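Local coordinates for protein carbohydrate binding family 6 (Clostridium thermocellum, PDB 5A8C) that probably hydrolyses terminal alpha-L-arabinofuranosyl residues from arabinose-containing polysaccharides, as a family 43 glycoside hydrolase with a five-bladed beta-propeller fold, at residues D261-N266 / H283-A288. Residues are numbered along the deposited sequence; the frame is centred on the assembly and turned at random.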
ATOM      1  N   ASP A 261      11.519 -16.218   2.330  1.00  7.19           N
ATOM      2  CA  ASP A 261      11.062 -16.222   3.709  1.00  7.40           C
ATOM      3  C   ASP A 261       9.681 -15.625   3.880  1.00  6.58           C
ATOM      4  O   ASP A 261       9.434 -14.853   4.816  1.00  6.99           O
ATOM      5  CB  ASP A 261      12.075 -15.534   4.638  1.00  8.26           C
ATOM      6  CG  ASP A 261      13.442 -16.181   4.685  1.00  9.17           C
ATOM      7  OD1 ASP A 261      13.575 -17.360   4.254  1.00 11.13           O
ATOM      8  OD2 ASP A 261      14.377 -15.542   5.197  1.00 10.56           O
ATOM      9  N   ASN A 262       8.753 -16.033   3.004  1.00  6.70           N
ATOM     10  CA  ASN A 262       7.409 -15.523   3.054  1.00  6.32           C
ATOM     11  C   ASN A 262       6.338 -16.549   3.285  1.00  6.36           C
ATOM     12  O   ASN A 262       5.139 -16.183   3.320  1.00  6.89           O
ATOM     13  CB  ASN A 262       7.084 -14.632   1.859  1.00  6.61           C
ATOM     14  CG  ASN A 262       5.950 -13.694   2.145  1.00  5.97           C
ATOM     15  OD1 ASN A 262       5.979 -12.972   3.158  1.00  6.13           O
ATOM     16  ND2 ASN A 262       4.970 -13.637   1.283  1.00  6.51           N
ATOM     17  N   TYR A 263       6.671 -17.836   3.384  1.00  7.16           N
ATOM     18  CA  TYR A 263       5.722 -18.856   3.844  1.00  7.75           C
ATOM     19  C   TYR A 263       4.472 -18.939   2.957  1.00  7.26           C
ATOM     20  O   TYR A 263       3.397 -19.294   3.418  1.00  8.66           O
ATOM     21  CB  TYR A 263       5.354 -18.669   5.301  1.00  8.05           C
ATOM     22  CG  TYR A 263       6.523 -18.763   6.246  1.00  8.47           C
ATOM     23  CD1 TYR A 263       7.306 -17.665   6.535  1.00  8.63           C
ATOM     24  CD2 TYR A 263       6.840 -19.964   6.865  1.00  9.47           C
ATOM     25  CE1 TYR A 263       8.371 -17.737   7.430  1.00  9.99           C
ATOM     26  CE2 TYR A 263       7.917 -20.059   7.735  1.00 10.97           C
ATOM     27  CZ  TYR A 263       8.633 -18.925   8.036  1.00 11.21           C
ATOM     28  OH  TYR A 263       9.673 -18.979   8.942  1.00 14.81           O
ATOM     29  N   SER A 264       4.650 -18.671   1.658  1.00  7.39           N
ATOM     30  CA  SER A 264       3.539 -18.761   0.687  1.00  7.58           C
ATOM     31  C   SER A 264       2.332 -17.959   1.112  1.00  7.29           C
ATOM     32  O   SER A 264       1.195 -18.291   0.810  1.00  8.93           O
ATOM     33  CB  SER A 264       3.151 -20.210   0.400  1.00  8.70           C
ATOM     34  OG  SER A 264       4.295 -20.903  -0.092  1.00 10.91           O
ATOM     35  N   ASN A 265       2.580 -16.819   1.775  1.00  6.97           N
ATOM     36  CA  ASN A 265       1.509 -15.994   2.307  1.00  6.78           C
ATOM     37  C   ASN A 265       1.390 -14.672   1.543  1.00  5.90           C
ATOM     38  O   ASN A 265       1.873 -14.548   0.422  1.00  6.58           O
ATOM     39  CB  ASN A 265       1.665 -15.856   3.816  1.00  7.97           C
ATOM     40  CG  ASN A 265       0.295 -15.749   4.527  1.00  9.71           C
ATOM     41  OD1 ASN A 265      -0.507 -14.785   4.321  1.00 11.48           O
ATOM     42  ND2 ASN A 265       0.030 -16.684   5.388  1.00 10.73           N
ATOM     43  N   ASN A 266       0.704 -13.697   2.119  1.00  5.65           N
ATOM     44  CA  ASN A 266       0.397 -12.505   1.377  1.00  5.59           C
ATOM     45  C   ASN A 266       1.616 -11.676   1.027  1.00  4.95           C
ATOM     46  O   ASN A 266       2.705 -11.758   1.627  1.00  5.41           O
ATOM     47  CB  ASN A 266      -0.714 -11.691   2.036  1.00  6.05           C
ATOM     48  CG  ASN A 266      -0.455 -11.356   3.483  1.00  5.65           C
ATOM     49  OD1 ASN A 266       0.709 -11.167   3.905  1.00  5.91           O
ATOM     50  ND2 ASN A 266      -1.512 -11.342   4.277  1.00  6.53           N
ATOM     51  N   HIS A 283       6.896  -6.616   1.724  1.00  5.01           N
ATOM     52  CA  HIS A 283       7.151  -7.285   3.002  1.00  4.96           C
ATOM     53  C   HIS A 283       7.493  -8.735   2.814  1.00  5.12           C
ATOM     54  O   HIS A 283       7.166  -9.397   1.815  1.00  5.42           O
ATOM     55  CB  HIS A 283       5.969  -7.111   4.021  1.00  5.38           C
ATOM     56  CG  HIS A 283       4.688  -7.773   3.637  1.00  5.04           C
ATOM     57  ND1 HIS A 283       3.515  -7.073   3.570  1.00  5.27           N
ATOM     58  CD2 HIS A 283       4.427  -9.091   3.391  1.00  5.29           C
ATOM     59  CE1 HIS A 283       2.592  -7.935   3.246  1.00  5.49           C
ATOM     60  NE2 HIS A 283       3.085  -9.157   3.118  1.00  5.44           N
ATOM     61  N   ASN A 284       8.172  -9.290   3.838  1.00  5.19           N
ATOM     62  CA  ASN A 284       8.325 -10.723   3.958  1.00  5.38           C
ATOM     63  C   ASN A 284       8.264 -11.077   5.428  1.00  5.30           C
ATOM     64  O   ASN A 284       7.721 -10.313   6.233  1.00  5.59           O
ATOM     65  CB  ASN A 284       9.560 -11.264   3.207  1.00  5.86           C
ATOM     66  CG  ASN A 284      10.888 -10.947   3.834  1.00  5.89           C
ATOM     67  OD1 ASN A 284      10.954 -10.240   4.836  1.00  6.80           O
ATOM     68  ND2 ASN A 284      11.938 -11.464   3.232  1.00  7.45           N
ATOM     69  N   ARG A 285       8.723 -12.276   5.773  1.00  5.82           N
ATOM     70  CA  ARG A 285       8.638 -12.798   7.148  1.00  5.95           C
ATOM     71  C   ARG A 285       9.984 -13.284   7.661  1.00  6.10           C
ATOM     72  O   ARG A 285      10.056 -14.211   8.437  1.00  7.21           O
ATOM     73  CB  ARG A 285       7.529 -13.838   7.226  1.00  6.52           C
ATOM     74  CG  ARG A 285       6.144 -13.225   7.003  1.00  6.83           C
ATOM     75  CD  ARG A 285       5.142 -14.197   6.380  1.00  6.72           C
ATOM     76  NE  ARG A 285       3.777 -13.752   6.551  1.00  6.45           N
ATOM     77  CZ  ARG A 285       3.005 -13.138   5.641  1.00  5.75           C
ATOM     78  NH1 ARG A 285       3.456 -12.778   4.444  1.00  5.90           N
ATOM     79  NH2 ARG A 285       1.754 -12.905   5.951  1.00  6.75           N
ATOM     80  N   THR A 286      11.075 -12.616   7.206  1.00  6.15           N
ATOM     81  CA  THR A 286      12.401 -13.044   7.587  1.00  6.78           C
ATOM     82  C   THR A 286      12.703 -12.803   9.051  1.00  7.25           C
ATOM     83  O   THR A 286      13.440 -13.597   9.683  1.00  8.79           O
ATOM     84  CB  THR A 286      13.456 -12.476   6.673  1.00  7.96           C
ATOM     85  OG1 THR A 286      14.631 -13.305   6.751  1.00 10.22           O
ATOM     86  CG2 THR A 286      13.786 -11.077   6.954  1.00  8.83           C
ATOM     87  N   VAL A 287      12.236 -11.709   9.652  1.00  7.05           N
ATOM     88  CA  VAL A 287      12.469 -11.465  11.068  1.00  8.24           C
ATOM     89  C   VAL A 287      11.848 -12.535  11.922  1.00  8.21           C
ATOM     90  O   VAL A 287      12.486 -13.121  12.822  1.00  9.95           O
ATOM     91  CB  VAL A 287      12.054 -10.037  11.483  1.00  8.74           C
ATOM     92  CG1 VAL A 287      12.199  -9.838  13.003  1.00 10.14           C
ATOM     93  CG2 VAL A 287      12.817  -8.978  10.696  1.00  9.09           C
ATOM     94  N   ALA A 288      10.577 -12.814  11.643  1.00  7.87           N
ATOM     95  CA  ALA A 288       9.898 -13.904  12.355  1.00  8.59           C
ATOM     96  C   ALA A 288      10.630 -15.223  12.147  1.00  9.11           C
ATOM     97  O   ALA A 288      10.817 -15.992  13.107  1.00 10.87           O
ATOM     98  CB  ALA A 288       8.472 -13.992  11.880  1.00  8.91           C
TER
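D261 meets R285 through its backbone and T286 through its carboxylate. D261 O accepts the backbone N-H of R285 at 2.8 Å, while OD2 of D261 lies 2.7 Å from OG1 of T286, a hydroxyl that also has OE1 of Q290 within hydrogen-bonding reach. The short aspartate suits this place because it brings OD2 to the threonine hydroxyl beside the start of helix 286-291. N262 is buried, and its amide serves as donor and acceptor at once. With CG anti to the backbone N (chi1 -158°), N262 OD1 receives NH1 of R285 at 2.8 Å, lying in the guanidinium plane although the donor stands above the amide plane; its ND2 gives an almost straight bond (177°) to N266 O and also bonds OE1 of Q258. Y263 CD1 lies 3.9 Å from CB of R285, and the ring meets the aliphatic start of the arginine with its edge rather than lying over it. Within the five-bladed beta-propeller, the contact ties the loop between strands 250-256 and 270-274 to the end of strand 277-284 and the helix that follows. N265 lays CB over the centre of the R285 guanidinium, 3.4 Å above its plane, and its OD1 accepts the backbone N-H of N266. N266 O takes three donors, N262 ND2, R285 NH1 and H283 NE2, the last at 3.0 Å and well above the carbonyl plane. N266 OD1 is gripped from one face of its amide by both terminal nitrogens of R285, with NH2 at 2.9 Å, and R299 also donates to it. An extended arginine with five N-H groups suits such a site, its NE and NH2 also bonding the carbonyls of P295 and V296. The N266 side chain lies about 4 Å from a bound Tris, probably from the crystallisation liquor, which may mark a pocket.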